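Pesticidal crystal protein Cry2Aa (Bacillus thuringiensis serovar kurstaki, PDB 1I5P) kills dipteran and lepidopteran larvae by binding to their midgut epithelial cells and causing colloid-osmotic lysis. Local coordinates at residues A[328-333]-A[388-393]; A[281-286]-A[378-383]; A[500-505]-A[531-536]; A[304-309]-A[480-485]. All blocks are in the same frame, centred on the assembly; numbering follows the deposited sequence.

Interaction 1 of 4, residues A[328-333]-A[388-393]; sequences GSTTTH and ATSTNW
H333 meets T391 obliquely where two parallel β-strands, 329-333 and 389-393, whose axes come within 4.6 Å, run together in the β-prism domain of the toxin. The CB of H333 approaches the carbonyl of N392, and CG stands beside its own backbone N, anti to the carbonyl carbon (chi1 -58°). From there the imidazole reaches T391: H333 CD2 lies 3.8 Å from T391 CG2, and NE2 is a little farther from the same methyl. ND1, at another corner of the ring, is hydrogen-bonded to S317 OG on strand 308-321. Histidine suits the place because its ring carbon CD2 can touch a methyl while ND1 bonds to a hydroxyl. Threonine answers with CG2 and, being branched at CB, is at home in an extended strand.

The backbones are laced in the staggered parallel pattern. S390 gives its N-H to S329 O and takes that of T331 N on its own O (3.1 Å, nearly straight at 172°). T331 O then accepts from N392 N at 2.8 Å, and N392 O accepts from H333 N at the same length. The backbones of the residues between bond to other strands, T332 to I318 and T391 to D383. On the face of T330, T332, S390 and N392, T332 OG1 stands 4.0 Å from N392 CB.

At the start of the ladder a side chain replaces the backbone acceptor: S329 N donates to T389 OG1 at 3.2 Å. G328, with positive phi, brings its CA to 3.1 Å from that same T389 OG1, where a CB would clash.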
loop_
_atom_site.group_PDB
_atom_site.type_symbol
_atom_site.label_atom_id
_atom_site.label_comp_id
_atom_site.label_asym_id
_atom_site.label_seq_id
_atom_site.Cartn_x
_atom_site.Cartn_y
_atom_site.Cartn_z
ATOM N N GLY A 328 -39.417 -19.563 -20.775
ATOM C CA GLY A 328 -38.276 -19.502 -19.871
ATOM C C GLY A 328 -38.581 -18.987 -18.473
ATOM O O GLY A 328 -39.715 -19.084 -17.999
ATOM N N SER A 329 -37.566 -18.431 -17.813
ATOM C CA SER A 329 -37.730 -17.915 -16.460
ATOM C C SER A 329 -36.685 -16.854 -16.109
ATOM O O SER A 329 -35.903 -16.429 -16.961
ATOM C CB SER A 329 -37.649 -19.068 -15.458
ATOM O OG SER A 329 -37.959 -18.632 -14.148
ATOM N N THR A 330 -36.683 -16.432 -14.846
ATOM C CA THR A 330 -35.743 -15.421 -14.362
ATOM C C THR A 330 -35.151 -15.812 -13.010
ATOM O O THR A 330 -35.877 -16.018 -12.035
ATOM C CB THR A 330 -36.428 -14.044 -14.232
ATOM O OG1 THR A 330 -36.720 -13.535 -15.538
ATOM C CG2 THR A 330 -35.530 -13.058 -13.497
ATOM N N THR A 331 -33.828 -15.907 -12.958
ATOM C CA THR A 331 -33.136 -16.278 -11.734
ATOM C C THR A 331 -32.207 -15.167 -11.259
ATOM O O THR A 331 -31.635 -14.430 -12.063
ATOM C CB THR A 331 -32.302 -17.552 -11.938
ATOM O OG1 THR A 331 -33.146 -18.600 -12.426
ATOM C CG2 THR A 331 -31.665 -17.988 -10.629
ATOM N N THR A 332 -32.062 -15.057 -9.945
ATOM C CA THR A 332 -31.204 -14.047 -9.351
ATOM C C THR A 332 -30.436 -14.610 -8.156
ATOM O O THR A 332 -31.028 -14.979 -7.141
ATOM C CB THR A 332 -32.027 -12.817 -8.897
ATOM O OG1 THR A 332 -31.175 -11.893 -8.209
ATOM C CG2 THR A 332 -33.153 -13.238 -7.974
ATOM N N HIS A 333 -29.116 -14.694 -8.301
ATOM C CA HIS A 333 -28.233 -15.185 -7.244
ATOM C C HIS A 333 -27.658 -13.949 -6.569
ATOM O O HIS A 333 -26.835 -13.237 -7.147
ATOM C CB HIS A 333 -27.106 -16.025 -7.834
ATOM C CG HIS A 333 -27.581 -17.203 -8.623
ATOM N ND1 HIS A 333 -28.232 -18.270 -8.046
ATOM C CD2 HIS A 333 -27.510 -17.476 -9.947
ATOM C CE1 HIS A 333 -28.543 -19.151 -8.980
ATOM N NE2 HIS A 333 -28.115 -18.693 -10.142
ATOM N N ALA A 388 -36.572 -15.447 -23.297
ATOM C CA ALA A 388 -36.771 -14.473 -22.232
ATOM C C ALA A 388 -36.170 -14.930 -20.908
ATOM O O ALA A 388 -36.546 -14.435 -19.843
ATOM C CB ALA A 388 -38.255 -14.193 -22.059
ATOM N N THR A 389 -35.239 -15.875 -20.972
ATOM C CA THR A 389 -34.594 -16.378 -19.769
ATOM C C THR A 389 -33.367 -15.533 -19.448
ATOM O O THR A 389 -32.544 -15.266 -20.323
ATOM C CB THR A 389 -34.148 -17.845 -19.942
ATOM O OG1 THR A 389 -35.301 -18.678 -20.128
ATOM C CG2 THR A 389 -33.373 -18.316 -18.719
ATOM N N SER A 390 -33.256 -15.108 -18.192
ATOM C CA SER A 390 -32.121 -14.305 -17.751
ATOM C C SER A 390 -31.661 -14.764 -16.375
ATOM O O SER A 390 -32.405 -15.423 -15.639
ATOM C CB SER A 390 -32.493 -12.825 -17.683
ATOM O OG SER A 390 -33.330 -12.571 -16.569
ATOM N N THR A 391 -30.427 -14.405 -16.032
ATOM C CA THR A 391 -29.855 -14.773 -14.748
ATOM C C THR A 391 -28.951 -13.673 -14.214
ATOM O O THR A 391 -27.902 -13.380 -14.783
ATOM C CB THR A 391 -29.040 -16.073 -14.856
ATOM O OG1 THR A 391 -29.914 -17.156 -15.199
ATOM C CG2 THR A 391 -28.354 -16.382 -13.534
ATOM N N ASN A 392 -29.378 -13.061 -13.117
ATOM C CA ASN A 392 -28.608 -12.007 -12.485
ATOM C C ASN A 392 -27.736 -12.699 -11.465
ATOM O O ASN A 392 -28.229 -13.469 -10.644
ATOM C CB ASN A 392 -29.537 -11.015 -11.800
ATOM C CG ASN A 392 -30.520 -10.404 -12.762
ATOM O OD1 ASN A 392 -31.698 -10.244 -12.448
ATOM N ND2 ASN A 392 -30.040 -10.059 -13.947
ATOM N N TRP A 393 -26.439 -12.430 -11.511
ATOM C CA TRP A 393 -25.527 -13.089 -10.596
ATOM C C TRP A 393 -24.528 -12.185 -9.919
ATOM O O TRP A 393 -24.174 -11.115 -10.415
ATOM C CB TRP A 393 -24.743 -14.194 -11.325
ATOM C CG TRP A 393 -24.110 -13.729 -12.610
ATOM C CD1 TRP A 393 -24.664 -13.780 -13.858
ATOM C CD2 TRP A 393 -22.828 -13.100 -12.769
ATOM N NE1 TRP A 393 -23.810 -13.225 -14.782
ATOM C CE2 TRP A 393 -22.676 -12.798 -14.142
ATOM C CE3 TRP A 393 -21.795 -12.757 -11.885
ATOM C CZ2 TRP A 393 -21.533 -12.171 -14.654
ATOM C CZ3 TRP A 393 -20.656 -12.131 -12.395
ATOM C CH2 TRP A 393 -20.538 -11.846 -13.770
#

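Interaction 2 of 4, residues A[281-286]-A[378-383]; sequences GPQQTQ and LDSGTD
Q283 lays its side chain across S380, with Q283 CB 3.4 Å from S380 OG and the amide NE2 3.8 Å from S380 CB. The serine hydroxyl faces the 281-286 loop and bonds in both directions. S380 OG donates to Q284 OE1 at 2.8 Å, approaching from 29° out of the amide plane, and accepts a weak bond from Q283 N at 3.3 Å. A small residue with a short hydroxyl suits this buried point, where OG sits between its own backbone N and carbonyl carbon (chi1 71°). Q284, the centre of an inverse gamma turn, bends at chi2 (87°), which swings CD back toward S380; its NE2 then reaches L378 O through a water.

Another water joins Q283 NE2 to T382 OG1 and, weakly, to G381 O, while Q283 OE1 bonds to Y463 OH. Glycine is needed at 281: G281 CA lies 3.2 Å from S380 O, and a CB would collide with that oxygen. P282 follows, packing P282 CD 3.7 Å from G381 CA.

Within the β-prism domain, this contact fastens the loop between strands 275-278 and 287-289 to the segment 378-383. G381 pairs onward with W393 of strand 389-393, and Y463 belongs to strand 462-469. From the N-terminal region, R237 of strand 235-237 reaches across to the carbonyls of G281 and Q284.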
loop_
_atom_site.group_PDB
_atom_site.type_symbol
_atom_site.label_atom_id
_atom_site.label_comp_id
_atom_site.label_asym_id
_atom_site.label_seq_id
_atom_site.Cartn_x
_atom_site.Cartn_y
_atom_site.Cartn_z
ATOM N N GLY A 281 -19.547 -4.723 -13.180
ATOM C CA GLY A 281 -20.853 -5.292 -13.439
ATOM C C GLY A 281 -21.925 -4.227 -13.382
ATOM O O GLY A 281 -21.670 -3.116 -12.927
ATOM N N PRO A 282 -23.147 -4.544 -13.827
ATOM C CA PRO A 282 -24.252 -3.584 -13.823
ATOM C C PRO A 282 -24.964 -3.324 -12.488
ATOM O O PRO A 282 -25.745 -2.379 -12.390
ATOM C CB PRO A 282 -25.198 -4.173 -14.860
ATOM C CG PRO A 282 -25.070 -5.637 -14.574
ATOM C CD PRO A 282 -23.560 -5.803 -14.480
ATOM N N GLN A 283 -24.718 -4.148 -11.469
ATOM C CA GLN A 283 -25.383 -3.967 -10.171
ATOM C C GLN A 283 -24.838 -2.839 -9.293
ATOM O O GLN A 283 -25.605 -2.072 -8.707
ATOM C CB GLN A 283 -25.360 -5.275 -9.374
ATOM C CG GLN A 283 -26.297 -6.335 -9.911
ATOM C CD GLN A 283 -26.414 -7.533 -8.995
ATOM O OE1 GLN A 283 -26.528 -7.391 -7.778
ATOM N NE2 GLN A 283 -26.399 -8.726 -9.580
ATOM N N GLN A 284 -23.519 -2.742 -9.193
ATOM C CA GLN A 284 -22.899 -1.704 -8.374
ATOM C C GLN A 284 -22.977 -0.383 -9.133
ATOM O O GLN A 284 -22.055 -0.016 -9.856
ATOM C CB GLN A 284 -21.449 -2.091 -8.083
ATOM C CG GLN A 284 -21.321 -3.489 -7.484
ATOM C CD GLN A 284 -21.225 -4.592 -8.532
ATOM O OE1 GLN A 284 -21.669 -4.435 -9.669
ATOM N NE2 GLN A 284 -20.649 -5.724 -8.141
ATOM N N THR A 285 -24.078 0.334 -8.938
ATOM C CA THR A 285 -24.342 1.578 -9.655
ATOM C C THR A 285 -24.064 2.917 -8.986
ATOM O O THR A 285 -23.887 3.922 -9.672
ATOM C CB THR A 285 -25.813 1.612 -10.102
ATOM O OG1 THR A 285 -26.650 1.297 -8.979
ATOM C CG2 THR A 285 -26.063 0.605 -11.207
ATOM N N GLN A 286 -24.036 2.956 -7.664
ATOM C CA GLN A 286 -23.817 4.226 -6.993
ATOM C C GLN A 286 -22.539 4.931 -7.432
ATOM O O GLN A 286 -21.493 4.309 -7.608
ATOM C CB GLN A 286 -23.830 4.029 -5.480
ATOM C CG GLN A 286 -23.717 5.316 -4.692
ATOM C CD GLN A 286 -24.084 5.133 -3.233
ATOM O OE1 GLN A 286 -24.088 4.017 -2.717
ATOM N NE2 GLN A 286 -24.385 6.232 -2.558
ATOM N N LEU A 378 -15.387 -10.304 -7.354
ATOM C CA LEU A 378 -16.443 -9.446 -6.840
ATOM C C LEU A 378 -17.418 -8.914 -7.884
ATOM O O LEU A 378 -18.346 -8.168 -7.554
ATOM C CB LEU A 378 -15.798 -8.264 -6.121
ATOM C CG LEU A 378 -14.697 -8.631 -5.122
ATOM C CD1 LEU A 378 -13.867 -7.396 -4.784
ATOM C CD2 LEU A 378 -15.329 -9.226 -3.870
ATOM N N ASP A 379 -17.207 -9.295 -9.136
ATOM C CA ASP A 379 -18.052 -8.832 -10.233
ATOM C C ASP A 379 -19.481 -9.355 -10.173
ATOM O O ASP A 379 -19.758 -10.399 -9.576
ATOM C CB ASP A 379 -17.443 -9.238 -11.582
ATOM C CG ASP A 379 -16.142 -8.509 -11.890
ATOM O OD1 ASP A 379 -15.738 -7.623 -11.103
ATOM O OD2 ASP A 379 -15.528 -8.818 -12.930
ATOM N N SER A 380 -20.384 -8.602 -10.795
ATOM C CA SER A 380 -21.787 -8.974 -10.892
ATOM C C SER A 380 -22.077 -8.957 -12.386
ATOM O O SER A 380 -21.276 -8.443 -13.168
ATOM C CB SER A 380 -22.681 -7.945 -10.200
ATOM O OG SER A 380 -22.715 -6.740 -10.945
ATOM N N GLY A 381 -23.219 -9.508 -12.780
ATOM C CA GLY A 381 -23.572 -9.523 -14.185
ATOM C C GLY A 381 -24.904 -10.188 -14.485
ATOM O O GLY A 381 -25.573 -10.732 -13.601
ATOM N N THR A 382 -25.296 -10.139 -15.751
ATOM C CA THR A 382 -26.548 -10.746 -16.160
ATOM C C THR A 382 -26.340 -11.609 -17.385
ATOM O O THR A 382 -25.775 -11.158 -18.380
ATOM C CB THR A 382 -27.611 -9.680 -16.493
ATOM O OG1 THR A 382 -27.812 -8.830 -15.358
ATOM C CG2 THR A 382 -28.934 -10.345 -16.860
ATOM N N ASP A 383 -26.773 -12.861 -17.302
ATOM C CA ASP A 383 -26.672 -13.768 -18.433
ATOM C C ASP A 383 -28.065 -13.906 -19.036
ATOM O O ASP A 383 -29.059 -13.957 -18.313
ATOM C CB ASP A 383 -26.184 -15.150 -17.995
ATOM C CG ASP A 383 -24.811 -15.120 -17.359
ATOM O OD1 ASP A 383 -23.957 -14.331 -17.812
ATOM O OD2 ASP A 383 -24.583 -15.905 -16.411
HETATM O O HOH W 1 -27.180 -8.270 -12.519
HETATM O O HOH W 2 -19.485 -7.074 -5.564
#

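Interaction 3 of 4, residues A[500-505]-A[531-536]; sequences HATQVN and TARYTL
R533 O is gripped by two successive N-H groups, those of T502 and Q503, which makes this a classic β-bulge. The bond from T502 N is very short at 2.5 Å, to be read with caution, and that from Q503 N is weak. R533 N completes the bulge by donating to Q503 O at 2.9 Å, almost straight (169°); beyond it V504 and A532 form a non-hydrogen-bonded pair. T502, the first bulge residue, points its CB toward the other strand, and T502 OG1, anti to the carbonyl carbon (chi1 -65°), meets T535 OG1 at 2.6 Å. Threonine serves both strands here, since each hydroxyl can give or take the proton.

A501 presents its small CB to one face of the Y534 ring, 3.9 Å from the centroid, a CH-π contact, while H500 O lies at the ring edge. Y534 OH is bonded to P498 O. A water bridges H500 O and T535 N. The aliphatic parts of Q503 and R533 run side by side, Q503 CG to R533 CB at 4.1 Å, and the guanidinium goes on to a salt bridge with D606.

Strand 530-537 is an inner strand of the C-terminal β-sandwich. Its other edge pairs with strand 602-610, and beyond the bulge T535 turns to H485 of strand 483-486. V504 and A532 pack on F525 of strand 522-525, and Y534 reaches strand 617-626.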
loop_
_atom_site.group_PDB
_atom_site.type_symbol
_atom_site.label_atom_id
_atom_site.label_comp_id
_atom_site.label_asym_id
_atom_site.label_seq_id
_atom_site.Cartn_x
_atom_site.Cartn_y
_atom_site.Cartn_z
ATOM N N HIS A 500 -1.701 -1.237 12.745
ATOM C CA HIS A 500 -1.614 -2.602 13.262
ATOM C C HIS A 500 -1.305 -2.650 14.752
ATOM O O HIS A 500 -0.338 -3.284 15.185
ATOM C CB HIS A 500 -0.544 -3.364 12.484
ATOM C CG HIS A 500 -0.831 -3.471 11.019
ATOM N ND1 HIS A 500 0.146 -3.752 10.086
ATOM C CD2 HIS A 500 -1.994 -3.376 10.329
ATOM C CE1 HIS A 500 -0.403 -3.827 8.888
ATOM N NE2 HIS A 500 -1.700 -3.604 9.007
ATOM N N ALA A 501 -2.142 -1.985 15.536
ATOM C CA ALA A 501 -1.953 -1.945 16.974
ATOM C C ALA A 501 -2.597 -3.119 17.684
ATOM O O ALA A 501 -3.505 -3.766 17.159
ATOM C CB ALA A 501 -2.514 -0.646 17.528
ATOM N N THR A 502 -2.107 -3.402 18.884
ATOM C CA THR A 502 -2.674 -4.466 19.699
ATOM C C THR A 502 -4.004 -3.925 20.207
ATOM O O THR A 502 -5.016 -4.627 20.227
ATOM C CB THR A 502 -1.778 -4.775 20.910
ATOM O OG1 THR A 502 -0.526 -5.298 20.453
ATOM C CG2 THR A 502 -2.454 -5.784 21.828
ATOM N N GLN A 503 -3.981 -2.661 20.617
ATOM C CA GLN A 503 -5.166 -1.983 21.127
ATOM C C GLN A 503 -4.925 -0.481 21.231
ATOM O O GLN A 503 -3.788 -0.033 21.389
ATOM C CB GLN A 503 -5.559 -2.533 22.506
ATOM C CG GLN A 503 -4.515 -2.350 23.599
ATOM C CD GLN A 503 -5.057 -2.716 24.973
ATOM O OE1 GLN A 503 -6.021 -2.115 25.451
ATOM N NE2 GLN A 503 -4.451 -3.714 25.606
ATOM N N VAL A 504 -6.007 0.285 21.132
ATOM C CA VAL A 504 -5.950 1.739 21.223
ATOM C C VAL A 504 -7.141 2.207 22.052
ATOM O O VAL A 504 -8.249 1.709 21.873
ATOM C CB VAL A 504 -6.060 2.399 19.822
ATOM C CG1 VAL A 504 -5.812 3.902 19.934
ATOM C CG2 VAL A 504 -5.070 1.762 18.856
ATOM N N ASN A 505 -6.923 3.147 22.966
ATOM C CA ASN A 505 -8.034 3.665 23.756
ATOM C C ASN A 505 -8.550 4.931 23.075
ATOM O O ASN A 505 -7.982 5.367 22.071
ATOM C CB ASN A 505 -7.598 3.957 25.200
ATOM C CG ASN A 505 -6.469 4.962 25.290
ATOM O OD1 ASN A 505 -5.964 5.234 26.379
ATOM N ND2 ASN A 505 -6.069 5.521 24.159
ATOM N N THR A 531 -3.392 6.214 24.183
ATOM C CA THR A 531 -2.288 5.273 24.140
ATOM C C THR A 531 -2.564 4.181 23.126
ATOM O O THR A 531 -3.641 3.583 23.117
ATOM C CB THR A 531 -2.050 4.612 25.515
ATOM O OG1 THR A 531 -1.585 5.600 26.444
ATOM C CG2 THR A 531 -1.018 3.500 25.401
ATOM N N ALA A 532 -1.583 3.942 22.264
ATOM C CA ALA A 532 -1.676 2.911 21.246
ATOM C C ALA A 532 -0.607 1.869 21.562
ATOM O O ALA A 532 0.586 2.183 21.606
ATOM C CB ALA A 532 -1.438 3.512 19.854
ATOM N N ARG A 533 -1.033 0.635 21.802
ATOM C CA ARG A 533 -0.089 -0.426 22.105
ATOM C C ARG A 533 0.176 -1.317 20.904
ATOM O O ARG A 533 -0.744 -1.691 20.180
ATOM C CB ARG A 533 -0.591 -1.299 23.258
ATOM C CG ARG A 533 0.138 -2.646 23.333
ATOM C CD ARG A 533 -0.107 -3.373 24.634
ATOM N NE ARG A 533 0.491 -2.661 25.759
ATOM C CZ ARG A 533 0.475 -3.100 27.013
ATOM N NH1 ARG A 533 -0.113 -4.253 27.306
ATOM N NH2 ARG A 533 1.060 -2.393 27.970
ATOM N N TYR A 534 1.444 -1.665 20.719
ATOM C CA TYR A 534 1.867 -2.542 19.637
ATOM C C TYR A 534 2.680 -3.679 20.237
ATOM O O TYR A 534 3.373 -3.499 21.239
ATOM C CB TYR A 534 2.714 -1.772 18.624
ATOM C CG TYR A 534 1.984 -0.596 18.029
ATOM C CD1 TYR A 534 1.910 0.616 18.707
ATOM C CD2 TYR A 534 1.303 -0.717 16.822
ATOM C CE1 TYR A 534 1.169 1.681 18.203
ATOM C CE2 TYR A 534 0.559 0.343 16.307
ATOM C CZ TYR A 534 0.495 1.534 17.007
ATOM O OH TYR A 534 -0.274 2.564 16.524
ATOM N N THR A 535 2.583 -4.854 19.625
ATOM C CA THR A 535 3.312 -6.017 20.108
ATOM C C THR A 535 4.133 -6.638 18.988
ATOM O O THR A 535 3.636 -6.858 17.878
ATOM C CB THR A 535 2.354 -7.073 20.681
ATOM O OG1 THR A 535 1.510 -6.460 21.658
ATOM C CG2 THR A 535 3.142 -8.208 21.344
ATOM N N LEU A 536 5.391 -6.931 19.291
ATOM C CA LEU A 536 6.282 -7.508 18.302
ATOM C C LEU A 536 7.088 -8.671 18.875
ATOM O O LEU A 536 7.332 -8.745 20.085
ATOM C CB LEU A 536 7.226 -6.421 17.782
ATOM C CG LEU A 536 8.248 -5.876 18.779
ATOM C CD1 LEU A 536 9.554 -6.626 18.591
ATOM C CD2 LEU A 536 8.474 -4.387 18.564
HETATM O O HOH W 3 0.775 -4.889 17.187
HETATM O O HOH W 4 -4.226 6.790 27.713
#

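Interaction 4 of 4, residues A[304-309]-A[480-485]; sequences SNYILS and NGTMIH
S304 turns its carbonyl O to the methyl CE of M483, 3.6 Å away. N305 makes the principal backbone bond: its O accepts, nearly in line with the C=O, from M483 N at 3.1 Å. N305 ND2 passes 3.4 Å from T482 CG2 and bonds to A501 O.

Y306 offers a ring face to the same T482 methyl, whose CG2 stands over the ring centre, 3.7 Å from the centroid. N480 O lies at the ring edge, 3.2 Å from Y306 CE2, and a water joins it to Y306 OH. I307 adds a weak bond from its N to G481 O, and I307 CG1 rests 4.1 Å from M483 CG.

N480 OD1 holds T482, accepting both its N-H, in an Asx turn, and T482 OG1 (2.7 Å from N480 OD1). That hydroxyl lies between the backbone N and carbonyl carbon (chi1 63°), which leaves CG2 anti to the carbonyl carbon and over the Y306 ring. A CB at G481, with its positive phi, would be tight against Y306.

One good and one weak backbone bond thus join β-prism to C-terminal β-sandwich, and a methyl on an aromatic face, steered by an asparagine oxygen, packs where the domains meet.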
loop_
_atom_site.group_PDB
_atom_site.type_symbol
_atom_site.label_atom_id
_atom_site.label_comp_id
_atom_site.label_asym_id
_atom_site.label_seq_id
_atom_site.Cartn_x
_atom_site.Cartn_y
_atom_site.Cartn_z
ATOM N N SER A 304 -8.579 -3.522 10.773
ATOM C CA SER A 304 -7.381 -3.812 9.984
ATOM C C SER A 304 -6.259 -4.388 10.835
ATOM O O SER A 304 -5.345 -5.019 10.311
ATOM C CB SER A 304 -6.864 -2.545 9.296
ATOM O OG SER A 304 -7.478 -2.355 8.032
ATOM N N ASN A 305 -6.325 -4.163 12.145
ATOM C CA ASN A 305 -5.294 -4.658 13.044
ATOM C C ASN A 305 -5.553 -6.098 13.486
ATOM O O ASN A 305 -4.730 -6.707 14.168
ATOM C CB ASN A 305 -5.168 -3.738 14.259
ATOM C CG ASN A 305 -6.454 -3.630 15.051
ATOM O OD1 ASN A 305 -7.537 -3.505 14.488
ATOM N ND2 ASN A 305 -6.335 -3.666 16.375
ATOM N N TYR A 306 -6.696 -6.646 13.085
ATOM C CA TYR A 306 -7.033 -8.021 13.427
ATOM C C TYR A 306 -6.659 -8.970 12.293
ATOM O O TYR A 306 -6.346 -8.531 11.181
ATOM C CB TYR A 306 -8.529 -8.148 13.733
ATOM C CG TYR A 306 -8.905 -7.614 15.096
ATOM C CD1 TYR A 306 -9.159 -6.259 15.288
ATOM C CD2 TYR A 306 -8.937 -8.457 16.208
ATOM C CE1 TYR A 306 -9.431 -5.750 16.557
ATOM C CE2 TYR A 306 -9.206 -7.961 17.479
ATOM C CZ TYR A 306 -9.451 -6.611 17.648
ATOM O OH TYR A 306 -9.698 -6.139 18.914
ATOM N N ILE A 307 -6.684 -10.267 12.583
ATOM C CA ILE A 307 -6.347 -11.275 11.586
ATOM C C ILE A 307 -7.607 -11.831 10.934
ATOM O O ILE A 307 -8.402 -12.529 11.567
ATOM C CB ILE A 307 -5.517 -12.410 12.215
ATOM C CG1 ILE A 307 -4.183 -11.830 12.713
ATOM C CG2 ILE A 307 -5.285 -13.527 11.206
ATOM C CD1 ILE A 307 -3.277 -12.828 13.393
ATOM N N LEU A 308 -7.779 -11.492 9.658
ATOM C CA LEU A 308 -8.933 -11.905 8.860
ATOM C C LEU A 308 -9.124 -13.412 8.848
ATOM O O LEU A 308 -8.215 -14.163 8.490
ATOM C CB LEU A 308 -8.772 -11.397 7.424
ATOM C CG LEU A 308 -9.881 -11.708 6.411
ATOM C CD1 LEU A 308 -11.178 -11.048 6.857
ATOM C CD2 LEU A 308 -9.474 -11.201 5.024
ATOM N N SER A 309 -10.323 -13.844 9.218
ATOM C CA SER A 309 -10.648 -15.261 9.264
ATOM C C SER A 309 -11.570 -15.654 8.116
ATOM O O SER A 309 -11.362 -16.674 7.460
ATOM C CB SER A 309 -11.324 -15.595 10.593
ATOM O OG SER A 309 -11.679 -16.963 10.639
ATOM N N ASN A 480 -5.846 -11.284 22.045
ATOM C CA ASN A 480 -7.047 -10.507 21.731
ATOM C C ASN A 480 -7.434 -10.564 20.248
ATOM O O ASN A 480 -8.399 -9.928 19.816
ATOM C CB ASN A 480 -6.876 -9.054 22.199
ATOM C CG ASN A 480 -6.024 -8.219 21.262
ATOM O OD1 ASN A 480 -5.206 -8.742 20.501
ATOM N ND2 ASN A 480 -6.201 -6.900 21.330
ATOM N N GLY A 481 -6.677 -11.340 19.474
ATOM C CA GLY A 481 -6.967 -11.499 18.057
ATOM C C GLY A 481 -6.161 -10.637 17.097
ATOM O O GLY A 481 -6.224 -10.836 15.883
ATOM N N THR A 482 -5.391 -9.692 17.624
ATOM C CA THR A 482 -4.615 -8.809 16.763
ATOM C C THR A 482 -3.248 -9.352 16.375
ATOM O O THR A 482 -2.775 -10.355 16.912
ATOM C CB THR A 482 -4.424 -7.425 17.402
ATOM O OG1 THR A 482 -3.672 -7.560 18.617
ATOM C CG2 THR A 482 -5.779 -6.791 17.707
ATOM N N MET A 483 -2.616 -8.646 15.446
ATOM C CA MET A 483 -1.311 -9.006 14.924
ATOM C C MET A 483 -0.135 -8.805 15.859
ATOM O O MET A 483 -0.015 -7.776 16.527
ATOM C CB MET A 483 -0.994 -8.195 13.668
ATOM C CG MET A 483 -1.877 -8.417 12.473
ATOM S SD MET A 483 -1.442 -7.221 11.192
ATOM C CE MET A 483 -2.796 -7.486 10.039
ATOM N N ILE A 484 0.742 -9.797 15.891
ATOM C CA ILE A 484 1.978 -9.688 16.650
ATOM C C ILE A 484 2.995 -9.595 15.511
ATOM O O ILE A 484 3.090 -10.495 14.673
ATOM C CB ILE A 484 2.262 -10.929 17.524
ATOM C CG1 ILE A 484 1.260 -10.976 18.691
ATOM C CG2 ILE A 484 3.705 -10.871 18.042
ATOM C CD1 ILE A 484 1.458 -12.148 19.656
ATOM N N HIS A 485 3.722 -8.486 15.465
ATOM C CA HIS A 485 4.703 -8.251 14.416
ATOM C C HIS A 485 5.989 -9.035 14.594
ATOM O O HIS A 485 6.570 -9.052 15.676
ATOM C CB HIS A 485 5.002 -6.759 14.345
ATOM C CG HIS A 485 3.788 -5.936 14.065
ATOM N ND1 HIS A 485 3.326 -5.712 12.788
ATOM C CD2 HIS A 485 2.880 -5.377 14.899
ATOM C CE1 HIS A 485 2.184 -5.052 12.846
ATOM N NE2 HIS A 485 1.891 -4.836 14.115
HETATM O O HOH W 5 -10.291 -7.990 20.629
#

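Overall arrangement
The four contacts fall into two pairs. Interactions 1 and 2, with centres 14 Å apart, lie in the β-prism and meet where strand 389-393 pairs with 381-385. Interactions 3 and 4, with centres 11 Å apart, meet at the C-terminal β-sandwich, where strands 530-537 and 483-486 are neighbours. Between interactions 1 and 3 the centres are 49 Å apart. The long strand 308-321 connects the pairs: it begins at interaction 4 and runs beside 329-342 of interaction 1. Along the chain, interaction 4 spans interaction 1, crosses interaction 2 and closes before interaction 3 opens, so it ties the prism to the sandwich, whereas interactions 1 and 2 lie within the prism and interaction 3 within the sandwich.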